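Local coordinates for amino acid ABC transporter, binding protein (Thermus thermophilus, PDB 3VV5) that binds the lysine analogue l-thialysine as the periplasmic solute-binding component of an amino acid ABC transporter, probably delivering such substrates for uptake, at residues V26-I38 with A222-R234. Numbering follows the deposited sequence.
Sequences VRSFEEIKRSGEI and AKGNKSLLDALNR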
loop_
_atom_site.group_PDB
_atom_site.type_symbol
_atom_site.label_atom_id
_atom_site.label_comp_id
_atom_site.label_asym_id
_atom_site.label_seq_id
_atom_site.Cartn_x
_atom_site.Cartn_y
_atom_site.Cartn_z
ATOM N N VAL A 26 -10.219 -0.420 -20.816
ATOM C CA VAL A 26 -9.131 0.524 -20.534
ATOM C C VAL A 26 -9.535 1.863 -21.173
ATOM O O VAL A 26 -9.695 1.950 -22.392
ATOM C CB VAL A 26 -7.768 0.009 -21.057
ATOM C CG1 VAL A 26 -6.622 0.957 -20.668
ATOM C CG2 VAL A 26 -7.485 -1.400 -20.542
ATOM N N ARG A 27 -9.742 2.888 -20.350
ATOM C CA ARG A 27 -10.234 4.169 -20.840
ATOM C C ARG A 27 -9.143 5.234 -20.795
ATOM O O ARG A 27 -8.436 5.369 -19.807
ATOM C CB ARG A 27 -11.445 4.647 -20.029
ATOM C CG ARG A 27 -12.587 3.640 -19.834
ATOM C CD ARG A 27 -13.849 4.344 -19.294
ATOM N NE ARG A 27 -13.691 4.754 -17.900
ATOM C CZ ARG A 27 -14.392 5.717 -17.302
ATOM N NH1 ARG A 27 -14.164 6.001 -16.025
ATOM N NH2 ARG A 27 -15.316 6.404 -17.966
ATOM N N SER A 28 -9.021 6.003 -21.873
ATOM C CA SER A 28 -8.098 7.133 -21.902
ATOM C C SER A 28 -8.649 8.262 -21.037
ATOM O O SER A 28 -9.841 8.274 -20.700
ATOM C CB SER A 28 -7.953 7.639 -23.331
ATOM O OG SER A 28 -9.099 8.411 -23.638
ATOM N N PHE A 29 -7.794 9.233 -20.718
ATOM C CA PHE A 29 -8.185 10.343 -19.855
ATOM C C PHE A 29 -9.349 11.153 -20.427
ATOM O O PHE A 29 -10.265 11.551 -19.696
ATOM C CB PHE A 29 -7.001 11.280 -19.575
ATOM C CG PHE A 29 -7.385 12.481 -18.758
ATOM C CD1 PHE A 29 -7.795 12.331 -17.439
ATOM C CD2 PHE A 29 -7.383 13.756 -19.324
ATOM C CE1 PHE A 29 -8.200 13.436 -16.672
ATOM C CE2 PHE A 29 -7.764 14.869 -18.583
ATOM C CZ PHE A 29 -8.184 14.710 -17.246
ATOM N N GLU A 30 -9.269 11.431 -21.727
ATOM C CA GLU A 30 -10.320 12.135 -22.456
ATOM C C GLU A 30 -11.695 11.411 -22.325
ATOM O O GLU A 30 -12.734 12.038 -22.050
ATOM C CB GLU A 30 -9.884 12.378 -23.925
ATOM C CG GLU A 30 -8.980 11.265 -24.601
ATOM C CD GLU A 30 -7.477 11.644 -24.746
ATOM O OE1 GLU A 30 -7.165 12.749 -25.240
ATOM O OE2 GLU A 30 -6.599 10.830 -24.398
ATOM N N GLU A 31 -11.675 10.094 -22.457
ATOM C CA GLU A 31 -12.864 9.256 -22.247
ATOM C C GLU A 31 -13.404 9.291 -20.813
ATOM O O GLU A 31 -14.605 9.408 -20.613
ATOM C CB GLU A 31 -12.581 7.825 -22.662
ATOM C CG GLU A 31 -12.519 7.652 -24.172
ATOM C CD GLU A 31 -11.416 6.714 -24.613
ATOM O OE1 GLU A 31 -11.278 5.624 -24.007
ATOM O OE2 GLU A 31 -10.684 7.080 -25.567
ATOM N N ILE A 32 -12.512 9.192 -19.831
ATOM C CA ILE A 32 -12.889 9.316 -18.421
ATOM C C ILE A 32 -13.489 10.702 -18.179
ATOM O O ILE A 32 -14.556 10.821 -17.608
ATOM C CB ILE A 32 -11.678 9.013 -17.495
ATOM C CG1 ILE A 32 -11.299 7.527 -17.619
ATOM C CG2 ILE A 32 -11.995 9.366 -16.043
ATOM C CD1 ILE A 32 -9.832 7.177 -17.375
ATOM N N LYS A 33 -12.816 11.734 -18.671
ATOM C CA LYS A 33 -13.277 13.120 -18.581
ATOM C C LYS A 33 -14.762 13.320 -18.940
ATOM O O LYS A 33 -15.554 13.863 -18.163
ATOM C CB LYS A 33 -12.431 13.975 -19.517
ATOM C CG LYS A 33 -11.887 15.279 -18.970
ATOM C CD LYS A 33 -12.915 16.145 -18.252
ATOM C CE LYS A 33 -12.726 16.029 -16.748
ATOM N NZ LYS A 33 -12.978 17.315 -16.050
ATOM N N ARG A 34 -15.128 12.890 -20.133
ATOM C CA ARG A 34 -16.482 13.100 -20.625
ATOM C C ARG A 34 -17.528 12.330 -19.806
ATOM O O ARG A 34 -18.674 12.766 -19.693
ATOM C CB ARG A 34 -16.565 12.742 -22.101
ATOM C CG ARG A 34 -16.099 11.348 -22.442
ATOM C CD ARG A 34 -17.233 10.325 -22.431
ATOM N NE ARG A 34 -16.744 8.945 -22.505
ATOM C CZ ARG A 34 -16.118 8.425 -23.561
ATOM N NH1 ARG A 34 -15.864 9.173 -24.637
ATOM N NH2 ARG A 34 -15.727 7.157 -23.538
ATOM N N SER A 35 -17.129 11.202 -19.225
ATOM C CA SER A 35 -18.054 10.433 -18.394
ATOM C C SER A 35 -18.257 11.128 -17.061
ATOM O O SER A 35 -19.293 10.956 -16.428
ATOM C CB SER A 35 -17.601 8.985 -18.215
ATOM O OG SER A 35 -16.569 8.887 -17.244
ATOM N N GLY A 36 -17.273 11.933 -16.649
ATOM C CA GLY A 36 -17.362 12.696 -15.404
ATOM C C GLY A 36 -16.987 11.899 -14.168
ATOM O O GLY A 36 -16.922 12.456 -13.075
ATOM N N GLU A 37 -16.732 10.602 -14.327
ATOM C CA GLU A 37 -16.343 9.747 -13.186
ATOM C C GLU A 37 -15.084 8.925 -13.475
ATOM O O GLU A 37 -14.876 8.489 -14.591
ATOM C CB GLU A 37 -17.487 8.819 -12.755
ATOM C CG GLU A 37 -18.147 8.035 -13.902
ATOM C CD GLU A 37 -18.054 6.528 -13.742
ATOM O OE1 GLU A 37 -17.713 5.859 -14.752
ATOM O OE2 GLU A 37 -18.317 6.010 -12.626
ATOM N N ILE A 38 -14.250 8.728 -12.450
ATOM C CA ILE A 38 -13.090 7.851 -12.543
ATOM C C ILE A 38 -13.224 6.717 -11.506
ATOM O O ILE A 38 -13.484 6.958 -10.308
ATOM C CB ILE A 38 -11.761 8.643 -12.377
ATOM C CG1 ILE A 38 -10.552 7.759 -12.740
ATOM C CG2 ILE A 38 -11.627 9.246 -10.948
ATOM C CD1 ILE A 38 -9.333 8.533 -13.148
ATOM N N ALA A 222 -3.462 0.678 -16.303
ATOM C CA ALA A 222 -3.323 -0.482 -17.197
ATOM C C ALA A 222 -2.136 -0.279 -18.144
ATOM O O ALA A 222 -1.903 0.832 -18.605
ATOM C CB ALA A 222 -4.604 -0.692 -17.997
ATOM N N LYS A 223 -1.387 -1.345 -18.434
ATOM C CA LYS A 223 -0.163 -1.209 -19.219
ATOM C C LYS A 223 -0.499 -0.539 -20.559
ATOM O O LYS A 223 -1.466 -0.916 -21.215
ATOM C CB LYS A 223 0.534 -2.572 -19.414
ATOM C CG LYS A 223 1.805 -2.557 -20.295
ATOM C CD LYS A 223 2.858 -1.556 -19.825
ATOM C CE LYS A 223 3.903 -2.180 -18.925
ATOM N NZ LYS A 223 4.973 -1.227 -18.526
ATOM N N GLY A 224 0.257 0.496 -20.917
ATOM C CA GLY A 224 -0.007 1.232 -22.164
ATOM C C GLY A 224 -1.035 2.354 -22.098
ATOM O O GLY A 224 -1.295 3.022 -23.111
ATOM N N ASN A 225 -1.671 2.554 -20.937
ATOM C CA ASN A 225 -2.625 3.666 -20.796
ATOM C C ASN A 225 -1.893 4.978 -20.496
ATOM O O ASN A 225 -2.058 5.586 -19.410
ATOM C CB ASN A 225 -3.728 3.362 -19.752
ATOM C CG ASN A 225 -4.869 4.388 -19.781
ATOM O OD1 ASN A 225 -4.831 5.373 -20.527
ATOM N ND2 ASN A 225 -5.888 4.149 -18.972
ATOM N N LYS A 226 -1.089 5.417 -21.473
ATOM C CA LYS A 226 -0.215 6.588 -21.301
ATOM C C LYS A 226 -1.023 7.880 -21.144
ATOM O O LYS A 226 -0.569 8.823 -20.509
ATOM C CB LYS A 226 0.804 6.684 -22.455
ATOM C CG LYS A 226 1.868 5.556 -22.470
ATOM C CD LYS A 226 2.831 5.680 -21.255
ATOM C CE LYS A 226 4.054 4.733 -21.293
ATOM N NZ LYS A 226 3.710 3.285 -21.501
ATOM N N SER A 227 -2.226 7.913 -21.719
ATOM C CA SER A 227 -3.146 9.041 -21.568
ATOM C C SER A 227 -3.483 9.297 -20.090
ATOM O O SER A 227 -3.242 10.400 -19.562
ATOM C CB SER A 227 -4.434 8.776 -22.368
ATOM O OG SER A 227 -5.315 9.862 -22.206
ATOM N N LEU A 228 -4.009 8.274 -19.415
ATOM C CA LEU A 228 -4.309 8.406 -17.986
ATOM C C LEU A 228 -3.051 8.591 -17.153
ATOM O O LEU A 228 -3.042 9.415 -16.233
ATOM C CB LEU A 228 -5.156 7.234 -17.455
ATOM C CG LEU A 228 -5.661 7.314 -16.001
ATOM C CD1 LEU A 228 -6.319 8.654 -15.671
ATOM C CD2 LEU A 228 -6.648 6.200 -15.699
ATOM N N LEU A 229 -1.992 7.834 -17.472
ATOM C CA LEU A 229 -0.696 7.976 -16.792
ATOM C C LEU A 229 -0.214 9.447 -16.717
ATOM O O LEU A 229 0.152 9.945 -15.625
ATOM C CB LEU A 229 0.382 7.083 -17.450
ATOM C CG LEU A 229 1.735 6.953 -16.723
ATOM C CD1 LEU A 229 1.585 6.250 -15.359
ATOM C CD2 LEU A 229 2.735 6.222 -17.575
ATOM N N ASP A 230 -0.219 10.128 -17.866
ATOM C CA ASP A 230 0.164 11.544 -17.897
ATOM C C ASP A 230 -0.732 12.377 -16.969
ATOM O O ASP A 230 -0.224 13.171 -16.167
ATOM C CB ASP A 230 0.162 12.116 -19.328
ATOM C CG ASP A 230 0.668 13.575 -19.393
ATOM O OD1 ASP A 230 1.580 13.955 -18.615
ATOM O OD2 ASP A 230 0.137 14.354 -20.228
ATOM N N ALA A 231 -2.050 12.192 -17.057
ATOM C CA ALA A 231 -2.979 12.968 -16.210
ATOM C C ALA A 231 -2.764 12.729 -14.719
ATOM O O ALA A 231 -2.787 13.673 -13.928
ATOM C CB ALA A 231 -4.436 12.695 -16.581
ATOM N N LEU A 232 -2.533 11.472 -14.323
ATOM C CA LEU A 232 -2.316 11.195 -12.908
ATOM C C LEU A 232 -0.989 11.777 -12.441
ATOM O O LEU A 232 -0.915 12.357 -11.348
ATOM C CB LEU A 232 -2.418 9.684 -12.587
ATOM C CG LEU A 232 -3.792 9.052 -12.856
ATOM C CD1 LEU A 232 -3.695 7.509 -12.700
ATOM C CD2 LEU A 232 -4.842 9.583 -11.899
ATOM N N ASN A 233 0.046 11.649 -13.257
ATOM C CA ASN A 233 1.341 12.255 -12.930
ATOM C C ASN A 233 1.240 13.765 -12.771
ATOM O O ASN A 233 1.851 14.357 -11.867
ATOM C CB ASN A 233 2.390 11.900 -14.002
ATOM C CG ASN A 233 3.044 10.554 -13.744
ATOM O OD1 ASN A 233 3.244 10.155 -12.592
ATOM N ND2 ASN A 233 3.377 9.858 -14.805
ATOM N N ARG A 234 0.495 14.392 -13.678
ATOM C CA ARG A 234 0.332 15.836 -13.648
ATOM C C ARG A 234 -0.355 16.288 -12.343
ATOM O O ARG A 234 0.147 17.166 -11.641
ATOM C CB ARG A 234 -0.437 16.341 -14.871
ATOM C CG ARG A 234 -0.774 17.858 -14.764
ATOM C CD ARG A 234 -1.543 18.429 -15.956
ATOM N NE ARG A 234 -2.911 17.894 -16.066
ATOM C CZ ARG A 234 -3.289 16.955 -16.936
ATOM N NH1 ARG A 234 -4.562 16.554 -16.983
ATOM N NH2 ARG A 234 -2.402 16.413 -17.769
#
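Val26 lays its CG1 methyl against Ala222 CB at 3.7 Å, opening a contact in which two helix N-termini of a family 3 solute-binding protein meet. Asn225 makes it a worked example of how an N-cap residue can cap its own helix and still bond the segment next to it: helix 29-35, which leads into strand 37-42, packs against the start of helix 226-242, and the axes of 29-35 and 226-234 lie 70° apart in N-to-C direction. At Arg27 it is the backbone that matters across the interface, its O accepting from Asn225 ND2 at 2.9 Å, with the amide nitrogen above the carbonyl plane; its guanidinium is held by a salt bridge to Asp97. In Asn225, CG lies anti to the backbone N (chi1 -169°), which carries the amide toward 26-38; there ND2 reaches Arg27 O and OD1 caps Leu228 N. An alanine at Asn225 would remove both hydrogen bonds of the side-chain amide and would probably leave Arg27 O without this donor and the first turn of helix 226-242 uncapped. Ser28, in a capping box with Glu31, rests its CB on Ser227. Phe29 is the knob, its side chain set among Ser227, Leu228, Ala231 and Arg234. One ring face receives Ala231 CB, 3.8 Å from the centroid, a CH-pi contact, whereas the Arg234 guanidinium brings an edge toward CE2, its plane 72° from the ring, for at most a weak cation-pi attraction. Glu30, bent at chi2, swings its carboxylate back to Ser227. Farther on, the Ile32 and Leu228 side chains cross at about a right angle, CD1 against CD2, and Ile38 CD1 meets Leu228 CD1 tip to tip, near Phe98. The polar hub is Ser227 OG, which accepts from Phe29 N at 3.0 Å and donates to Glu30 OE2 at 2.7 Å from above the carboxylate plane.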